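PRESAN domain-containing protein (Plasmodium falciparum, PDB 7D2W) is of uncertain function but, as a helical PHIST/PRESAN-family member of the malaria parasite carrying a signal sequence, probably acts through binding other proteins. Local coordinates at residues A[140-144]-A[145-149]. Numbering follows the deposited sequence.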
loop_
_atom_site.group_PDB
_atom_site.type_symbol
_atom_site.label_atom_id
_atom_site.label_comp_id
_atom_site.label_asym_id
_atom_site.label_seq_id
_atom_site.Cartn_x
_atom_site.Cartn_y
_atom_site.Cartn_z
ATOM N N TYR A 140 -14.788 -4.811 -18.233
ATOM C CA TYR A 140 -15.670 -5.167 -19.340
ATOM C C TYR A 140 -15.086 -4.735 -20.681
ATOM O O TYR A 140 -15.241 -5.435 -21.689
ATOM C CB TYR A 140 -17.055 -4.563 -19.114
ATOM C CG TYR A 140 -17.942 -5.454 -18.285
ATOM C CD1 TYR A 140 -18.681 -6.475 -18.875
ATOM C CD2 TYR A 140 -18.039 -5.283 -16.914
ATOM C CE1 TYR A 140 -19.495 -7.299 -18.113
ATOM C CE2 TYR A 140 -18.845 -6.101 -16.143
ATOM C CZ TYR A 140 -19.570 -7.102 -16.743
ATOM O OH TYR A 140 -20.374 -7.910 -15.974
ATOM N N ASN A 141 -14.397 -3.595 -20.715
ATOM C CA ASN A 141 -13.763 -3.174 -21.960
ATOM C C ASN A 141 -12.665 -4.146 -22.375
ATOM O O ASN A 141 -12.538 -4.481 -23.557
ATOM C CB ASN A 141 -13.232 -1.748 -21.818
ATOM C CG ASN A 141 -14.354 -0.722 -21.700
ATOM O OD1 ASN A 141 -15.530 -1.082 -21.637
ATOM N ND2 ASN A 141 -13.994 0.556 -21.668
ATOM N N LEU A 142 -11.873 -4.624 -21.416
ATOM C CA LEU A 142 -10.873 -5.645 -21.709
ATOM C C LEU A 142 -11.517 -6.898 -22.276
ATOM O O LEU A 142 -11.042 -7.462 -23.266
ATOM C CB LEU A 142 -10.102 -5.985 -20.441
ATOM C CG LEU A 142 -8.609 -6.234 -20.564
ATOM C CD1 LEU A 142 -7.948 -5.121 -21.347
ATOM C CD2 LEU A 142 -8.041 -6.297 -19.172
ATOM N N LEU A 143 -12.595 -7.359 -21.644
ATOM C CA LEU A 143 -13.290 -8.542 -22.138
ATOM C C LEU A 143 -13.773 -8.335 -23.566
ATOM O O LEU A 143 -13.555 -9.182 -24.442
ATOM C CB LEU A 143 -14.472 -8.878 -21.226
ATOM C CG LEU A 143 -14.169 -9.327 -19.794
ATOM C CD1 LEU A 143 -15.383 -10.002 -19.194
ATOM C CD2 LEU A 143 -12.948 -10.235 -19.730
ATOM N N ASN A 144 -14.429 -7.203 -23.820
ATOM C CA ASN A 144 -15.074 -7.007 -25.111
ATOM C C ASN A 144 -14.058 -6.893 -26.239
ATOM O O ASN A 144 -14.355 -7.273 -27.374
ATOM C CB ASN A 144 -15.988 -5.779 -25.051
ATOM C CG ASN A 144 -17.175 -5.981 -24.111
ATOM O OD1 ASN A 144 -17.558 -7.113 -23.817
ATOM N ND2 ASN A 144 -17.757 -4.881 -23.637
ATOM N N LYS A 145 -12.849 -6.410 -25.949
ATOM C CA LYS A 145 -11.818 -6.320 -26.976
ATOM C C LYS A 145 -11.006 -7.603 -27.101
ATOM O O LYS A 145 -9.982 -7.599 -27.801
ATOM C CB LYS A 145 -10.875 -5.149 -26.708
ATOM C CG LYS A 145 -9.793 -5.409 -25.641
ATOM C CD LYS A 145 -8.684 -4.357 -25.715
ATOM C CE LYS A 145 -7.469 -4.767 -24.886
ATOM N NZ LYS A 145 -6.682 -3.591 -24.416
ATOM N N LYS A 146 -11.448 -8.684 -26.450
ATOM C CA LYS A 146 -10.828 -10.007 -26.529
ATOM C C LYS A 146 -9.323 -9.945 -26.252
ATOM O O LYS A 146 -8.497 -10.328 -27.074
ATOM C CB LYS A 146 -11.128 -10.650 -27.886
ATOM C CG LYS A 146 -12.575 -10.526 -28.332
ATOM C CD LYS A 146 -13.543 -11.284 -27.404
ATOM C CE LYS A 146 -13.134 -12.742 -27.158
ATOM N NZ LYS A 146 -13.887 -13.684 -28.045
ATOM N N ALA A 147 -8.981 -9.495 -25.045
ATOM C CA ALA A 147 -7.576 -9.378 -24.689
ATOM C C ALA A 147 -7.000 -10.747 -24.339
ATOM O O ALA A 147 -7.724 -11.628 -23.867
ATOM C CB ALA A 147 -7.397 -8.425 -23.508
ATOM N N PRO A 148 -5.699 -10.948 -24.565
ATOM C CA PRO A 148 -5.062 -12.218 -24.191
ATOM C C PRO A 148 -5.164 -12.472 -22.694
ATOM O O PRO A 148 -5.286 -11.549 -21.882
ATOM C CB PRO A 148 -3.597 -12.030 -24.613
ATOM C CG PRO A 148 -3.592 -10.876 -25.545
ATOM C CD PRO A 148 -4.738 -9.994 -25.142
ATOM N N ILE A 149 -5.086 -13.754 -22.333
ATOM C CA ILE A 149 -5.280 -14.141 -20.942
ATOM C C ILE A 149 -4.227 -13.490 -20.047
ATOM O O ILE A 149 -4.523 -13.094 -18.912
ATOM C CB ILE A 149 -5.293 -15.679 -20.807
ATOM C CG1 ILE A 149 -5.722 -16.085 -19.399
ATOM C CG2 ILE A 149 -3.937 -16.283 -21.155
ATOM C CD1 ILE A 149 -7.025 -15.455 -18.948
#
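Lys-146 N bonds to Leu-143 O at 3.0 Å and Ala-147 N, more weakly, to Leu-142 O at 3.4 Å, and this pair of bonds ends helix 117-144 in a Schellman motif, the turn that starts the chain on its way back into helix 149-181 of the four-helix bundle. Just before them, the last regular helical bond joins Lys-145 N to Asn-141 O at 3.1 Å. Lys-146 makes the change of pattern possible by taking a left-handed backbone conformation (phi 51°, psi 61°), which turns the chain away from the helix axis. Pro-148 then occupies the N-cap position of the next helix.

The usual apolar pairing of this motif is present too, with Leu-142 CG against Ala-147 CB at 3.9 Å. These two side chains seat the turn on helix 149-181, where Leu-142 also meets Phe-155 and Ala-147 meets Ile-152. The buried Leu-143 packs instead on Arg-65 and Leu-68 of helix 65-93, and Asn-144 OD1 accepts a weak hydrogen bond from Arg-65.

Lys-145 lies alongside Leu-142, the two side chains pointing the same way. Its chi1 of 79° sets CG between the backbone N and the carbonyl carbon, placing CG 3.4 Å from Leu-142 O; from there the chain runs out extended, and its CE passes 3.6 Å from Leu-142 CD1. The ammonium end forms a long, weak ion pair with Glu-151, and two lysines at this C-terminal helix end may suit the helix dipole. Lys-146, by contrast, is bent at chi2, chi3 and chi4, and the middle of its chain passes the end of the helix, with CD 3.6 Å from Leu-143 O.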